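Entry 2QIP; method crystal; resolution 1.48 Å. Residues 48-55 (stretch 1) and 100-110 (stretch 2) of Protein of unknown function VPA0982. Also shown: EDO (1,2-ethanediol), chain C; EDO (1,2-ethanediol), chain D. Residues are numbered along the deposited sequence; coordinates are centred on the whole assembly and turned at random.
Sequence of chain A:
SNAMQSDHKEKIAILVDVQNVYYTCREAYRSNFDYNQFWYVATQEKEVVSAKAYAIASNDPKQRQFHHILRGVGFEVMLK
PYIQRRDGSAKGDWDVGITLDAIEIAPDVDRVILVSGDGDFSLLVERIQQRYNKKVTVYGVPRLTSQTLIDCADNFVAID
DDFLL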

ATOM      1  N   VAL A  48     -14.698  19.674   4.266  1.00 14.03           N
ATOM      2  CA  VAL A  48     -14.274  18.300   4.474  1.00 14.12           C
ATOM      3  C   VAL A  48     -15.009  17.435   3.455  1.00 14.26           C
ATOM      4  O   VAL A  48     -16.207  17.162   3.590  1.00 15.69           O
ATOM      5  N   VAL A  49     -14.291  17.046   2.409  1.00 13.19           N
ATOM      6  CA  VAL A  49     -14.886  16.212   1.366  1.00 13.24           C
ATOM      7  C   VAL A  49     -14.982  14.764   1.821  1.00 13.51           C
ATOM      8  O   VAL A  49     -15.917  14.053   1.479  1.00 14.53           O
ATOM      9  N   SER A  50     -13.989  14.327   2.586  1.00 12.68           N
ATOM     10  CA  SER A  50     -13.911  12.949   3.037  1.00 12.69           C
ATOM     11  C   SER A  50     -13.077  12.910   4.295  1.00 12.05           C
ATOM     12  O   SER A  50     -12.087  13.647   4.406  1.00 12.08           O
ATOM     13  N   ALA A  51     -13.468  12.059   5.240  1.00 12.43           N
ATOM     14  CA  ALA A  51     -12.682  11.868   6.452  1.00 12.15           C
ATOM     15  C   ALA A  51     -12.856  10.436   6.903  1.00 12.86           C
ATOM     16  O   ALA A  51     -13.959  10.015   7.289  1.00 14.31           O
ATOM     17  N   LYS A  52     -11.763   9.685   6.842  1.00 12.93           N
ATOM     18  CA  LYS A  52     -11.802   8.263   7.147  1.00 12.92           C
ATOM     19  C   LYS A  52     -10.738   7.897   8.162  1.00 11.84           C
ATOM     20  O   LYS A  52      -9.608   8.387   8.095  1.00 12.36           O
ATOM     21  N   ALA A  53     -11.125   7.049   9.114  1.00 11.71           N
ATOM     22  CA  ALA A  53     -10.241   6.554  10.161  1.00 11.76           C
ATOM     23  C   ALA A  53     -10.109   5.058   9.958  1.00 11.99           C
ATOM     24  O   ALA A  53     -11.104   4.328  10.025  1.00 12.60           O
ATOM     25  N   TYR A  54      -8.886   4.604   9.684  1.00 10.83           N
ATOM     26  CA  TYR A  54      -8.628   3.213   9.306  1.00 11.26           C
ATOM     27  C   TYR A  54      -8.207   2.448  10.550  1.00 11.25           C
ATOM     28  O   TYR A  54      -7.102   2.644  11.086  1.00 12.21           O
ATOM     29  N   ALA A  55      -9.092   1.567  11.005  1.00 12.44           N
ATOM     30  CA  ALA A  55      -8.942   0.915  12.314  1.00 12.05           C
ATOM     31  C   ALA A  55      -9.113  -0.593  12.180  1.00 12.89           C
ATOM     32  O   ALA A  55      -9.383  -1.115  11.085  1.00 13.26           O
ATOM     33  N   LEU A 100      -4.848   3.039  -1.676  1.00 10.05           N
ATOM     34  CA  LEU A 100      -5.945   3.006  -2.662  1.00 10.22           C
ATOM     35  C   LEU A 100      -6.876   4.217  -2.509  1.00  9.76           C
ATOM     36  O   LEU A 100      -7.230   4.880  -3.490  1.00 11.49           O
ATOM     37  N   ASP A 101      -7.294   4.480  -1.277  1.00 10.27           N
ATOM     38  CA  ASP A 101      -8.282   5.531  -1.033  1.00 10.02           C
ATOM     39  C   ASP A 101      -7.701   6.935  -1.219  1.00 10.19           C
ATOM     40  O   ASP A 101      -8.413   7.834  -1.698  1.00 10.84           O
ATOM     41  N   ALA A 102      -6.441   7.133  -0.829  1.00  9.99           N
ATOM     42  CA  ALA A 102      -5.840   8.454  -0.929  1.00 10.37           C
ATOM     43  C   ALA A 102      -5.708   8.847  -2.400  1.00 11.08           C
ATOM     44  O   ALA A 102      -5.996   9.981  -2.770  1.00 11.83           O
ATOM     45  N   ILE A 103      -5.269   7.908  -3.241  1.00 11.97           N
ATOM     46  CA  ILE A 103      -5.211   8.223  -4.687  1.00 13.27           C
ATOM     47  C   ILE A 103      -6.588   8.469  -5.283  1.00 13.19           C
ATOM     48  O   ILE A 103      -6.764   9.377  -6.118  1.00 14.34           O
ATOM     49  N   GLU A 104      -7.576   7.670  -4.864  1.00 12.13           N
ATOM     50  CA  GLU A 104      -8.932   7.876  -5.348  1.00 12.62           C
ATOM     51  C   GLU A 104      -9.499   9.256  -4.993  1.00 12.11           C
ATOM     52  O   GLU A 104     -10.223   9.864  -5.791  1.00 13.17           O
ATOM     53  N   ILE A 105      -9.202   9.751  -3.797  1.00 11.20           N
ATOM     54  CA  ILE A 105      -9.809  11.004  -3.360  1.00 11.46           C
ATOM     55  C   ILE A 105      -9.020  12.227  -3.829  1.00 11.00           C
ATOM     56  O   ILE A 105      -9.575  13.315  -3.898  1.00 11.58           O
ATOM     57  N   ALA A 106      -7.737  12.046  -4.144  1.00 10.89           N
ATOM     58  CA  ALA A 106      -6.893  13.183  -4.551  1.00 11.08           C
ATOM     59  C   ALA A 106      -7.520  14.123  -5.609  1.00 10.82           C
ATOM     60  O   ALA A 106      -7.451  15.338  -5.469  1.00 11.03           O
ATOM     61  N   PRO A 107      -8.095  13.579  -6.700  1.00 11.45           N
ATOM     62  CA  PRO A 107      -8.660  14.523  -7.691  1.00 11.49           C
ATOM     63  C   PRO A 107      -9.799  15.396  -7.168  1.00 12.07           C
ATOM     64  O   PRO A 107     -10.084  16.435  -7.764  1.00 12.71           O
ATOM     65  N   ASP A 108     -10.422  14.984  -6.067  1.00 12.16           N
ATOM     66  CA  ASP A 108     -11.596  15.677  -5.551  1.00 12.59           C
ATOM     67  C   ASP A 108     -11.278  16.704  -4.477  1.00 12.32           C
ATOM     68  O   ASP A 108     -12.175  17.399  -4.014  1.00 13.02           O
ATOM     69  N   VAL A 109     -10.007  16.803  -4.081  1.00 11.24           N
ATOM     70  CA  VAL A 109      -9.635  17.704  -2.976  1.00 11.02           C
ATOM     71  C   VAL A 109      -8.429  18.559  -3.335  1.00 11.27           C
ATOM     72  O   VAL A 109      -7.659  18.215  -4.251  1.00 11.93           O
ATOM     73  N   ASP A 110      -8.279  19.672  -2.619  1.00 10.97           N
ATOM     74  CA  ASP A 110      -7.087  20.497  -2.765  1.00 11.46           C
ATOM     75  C   ASP A 110      -5.919  19.980  -1.946  1.00 11.23           C
ATOM     76  O   ASP A 110      -4.769  20.231  -2.273  1.00 11.87           O
TER

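The strongest polar link is a hydrogen bond from Tyr 54 OH to Asp 101 OD2, 2.6 Å long. Tyr 54 (chi1 m) lays its ring along the gap between strand and helix, so the hydroxyl reaches the carboxylate. OD2 lies at the ring edge, near its plane. Asp 101 is also m, and its OD1 is hydrogen-bonded elsewhere in the structure.

Lys 52 points toward the same carboxylate. Its chain is m at chi1 and then fully extended (t, t, t). Lys 52 NZ is 4.4 Å from Asp 101 OD2, beyond a salt bridge. Lys 52 CD is 4.2 Å from Asp 101 OD2.

Farther along, the contact turns apolar. Ile 105 (t, p) directs CD1 at the strand. Ile 105 CD1 lies 3.9 Å from Ser 50 CB and 4.3 Å from Val 49 CG1. Ser 50 is t. Val 49 (t) sits where the chain turns a corner. Val 49 CB packs 3.7 Å from Val 109 CG1 (Val 109 is m), and Val 49 CG2 is 4.1 Å from Asp 108 O.

The two 1,2-ethanediol molecules, probably from the crystallisation liquor, bind stretch 2: O1 of EDO chain C donates to Asp 110 OD1 (2.9 Å), and O1 of EDO chain D donates weakly to Glu 104 OE2 (2.8 Å).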

ATOM      1  CB  VAL A  48     -14.548  17.811   5.908  1.00 14.70           C
ATOM      2  CG1 VAL A  48     -14.075  16.384   6.062  1.00 16.13           C
ATOM      3  CG2 VAL A  48     -13.884  18.737   6.901  1.00 16.14           C
ATOM      4  CB  VAL A  49     -14.083  16.351   0.059  1.00 13.28           C
ATOM      5  CG1 VAL A  49     -14.561  15.356  -1.003  1.00 13.73           C
ATOM      6  CG2 VAL A  49     -14.154  17.799  -0.456  1.00 14.81           C
ATOM      7  CB  SER A  50     -13.245  12.085   1.950  1.00 12.59           C
ATOM      8  OG  SER A  50     -13.116  10.733   2.352  1.00 14.52           O
ATOM      9  CB  ALA A  51     -13.090  12.846   7.548  1.00 12.13           C
ATOM     10  CB  LYS A  52     -11.643   7.446   5.852  1.00 13.24           C
ATOM     11  CG  LYS A  52     -12.899   7.457   5.022  1.00 14.84           C
ATOM     12  CD  LYS A  52     -12.784   6.683   3.726  1.00 19.04           C
ATOM     13  CE  LYS A  52     -14.146   6.758   3.012  1.00 21.43           C
ATOM     14  NZ  LYS A  52     -14.147   6.129   1.651  1.00 26.33           N
ATOM     15  CB  ALA A  53     -10.813   6.870  11.559  1.00 12.39           C
ATOM     16  CB  TYR A  54      -7.528   3.189   8.230  1.00 11.40           C
ATOM     17  CG  TYR A  54      -8.015   3.856   6.965  1.00 10.30           C
ATOM     18  CD1 TYR A  54      -8.554   3.096   5.938  1.00 11.24           C
ATOM     19  CD2 TYR A  54      -7.969   5.246   6.807  1.00 11.26           C
ATOM     20  CE1 TYR A  54      -9.040   3.682   4.775  1.00 10.71           C
ATOM     21  CE2 TYR A  54      -8.466   5.853   5.640  1.00 10.64           C
ATOM     22  CZ  TYR A  54      -8.981   5.057   4.619  1.00 11.31           C
ATOM     23  OH  TYR A  54      -9.492   5.639   3.456  1.00 11.99           O
ATOM     24  CB  ALA A  55      -9.985   1.492  13.285  1.00 13.58           C
ATOM     25  CB  LEU A 100      -6.761   1.731  -2.490  1.00 10.01           C
ATOM     26  CG  LEU A 100      -6.080   0.448  -2.934  1.00 11.47           C
ATOM     27  CD1 LEU A 100      -6.935  -0.720  -2.465  1.00 12.38           C
ATOM     28  CD2 LEU A 100      -5.869   0.409  -4.436  1.00 11.34           C
ATOM     29  CB  ASP A 101      -8.877   5.383   0.380  1.00 10.05           C
ATOM     30  CG  ASP A 101      -9.871   4.238   0.494  1.00 11.46           C
ATOM     31  OD1 ASP A 101     -10.255   3.629  -0.543  1.00 13.57           O
ATOM     32  OD2 ASP A 101     -10.288   3.977   1.654  1.00 13.14           O
ATOM     33  CB  ALA A 102      -4.489   8.476  -0.251  1.00 11.41           C
ATOM     34  CB  ILE A 103      -4.517   7.113  -5.467  1.00 13.61           C
ATOM     35  CG1 ILE A 103      -3.033   7.183  -5.193  1.00 14.55           C
ATOM     36  CG2 ILE A 103      -4.816   7.203  -6.987  1.00 15.95           C
ATOM     37  CD1 ILE A 103      -2.318   8.487  -5.708  1.00 15.44           C
ATOM     38  CB  GLU A 104      -9.862   6.761  -4.864  1.00 12.85           C
ATOM     39  CG  GLU A 104      -9.813   5.538  -5.737  1.00 15.42           C
ATOM     40  CD  GLU A 104     -10.742   4.458  -5.229  1.00 16.34           C
ATOM     41  OE1 GLU A 104     -10.332   3.282  -5.244  1.00 18.04           O
ATOM     42  OE2 GLU A 104     -11.856   4.796  -4.770  1.00 20.16           O
ATOM     43  CB  ILE A 105     -10.039  11.008  -1.811  1.00 10.80           C
ATOM     44  CG1 ILE A 105     -11.099  12.049  -1.410  1.00 11.51           C
ATOM     45  CG2 ILE A 105      -8.722  11.252  -1.049  1.00 12.08           C
ATOM     46  CD1 ILE A 105     -12.491  11.735  -1.862  1.00 14.10           C
ATOM     47  CB  ALA A 106      -5.518  12.703  -5.010  1.00 12.26           C
ATOM     48  CB  PRO A 107      -9.153  13.610  -8.828  1.00 12.14           C
ATOM     49  CG  PRO A 107      -9.259  12.225  -8.222  1.00 13.26           C
ATOM     50  CD  PRO A 107      -8.192  12.177  -7.165  1.00 12.56           C
ATOM     51  CB  ASP A 108     -12.606  14.681  -4.983  1.00 13.33           C
ATOM     52  CG  ASP A 108     -13.114  13.730  -6.029  1.00 16.84           C
ATOM     53  OD1 ASP A 108     -13.522  14.219  -7.096  1.00 18.66           O
ATOM     54  OD2 ASP A 108     -13.079  12.502  -5.797  1.00 22.37           O
ATOM     55  CB  VAL A 109      -9.373  16.944  -1.643  1.00 10.87           C
ATOM     56  CG1 VAL A 109     -10.649  16.262  -1.187  1.00 11.65           C
ATOM     57  CG2 VAL A 109      -8.248  15.918  -1.779  1.00 12.58           C
ATOM     58  CB  ASP A 110      -7.371  21.939  -2.336  1.00 11.64           C
ATOM     59  CG  ASP A 110      -8.487  22.579  -3.148  1.00 13.50           C
ATOM     60  OD1 ASP A 110      -8.386  22.555  -4.390  1.00 15.76           O
ATOM     61  OD2 ASP A 110      -9.484  23.047  -2.562  1.00 15.43           O
TER
HETATM   62  C1  EDO C 302     -10.246  20.157  -5.983  1.00 24.84           C
HETATM   63  O1  EDO C 302      -8.843  20.349  -6.181  1.00 18.50           O
HETATM   64  C2  EDO C 302     -11.004  20.988  -7.013  1.00 26.88           C
HETATM   65  O2  EDO C 302     -12.353  20.529  -6.984  1.00 31.50           O
HETATM   66  C1  EDO D 303     -13.639   2.494  -5.244  1.00 32.58           C
HETATM   67  O1  EDO D 303     -13.688   2.858  -3.864  1.00 31.43           O
HETATM   68  C2  EDO D 303     -14.896   1.788  -5.715  1.00 32.92           C
HETATM   69  O2  EDO D 303     -14.597   0.398  -5.884  1.00 33.40           O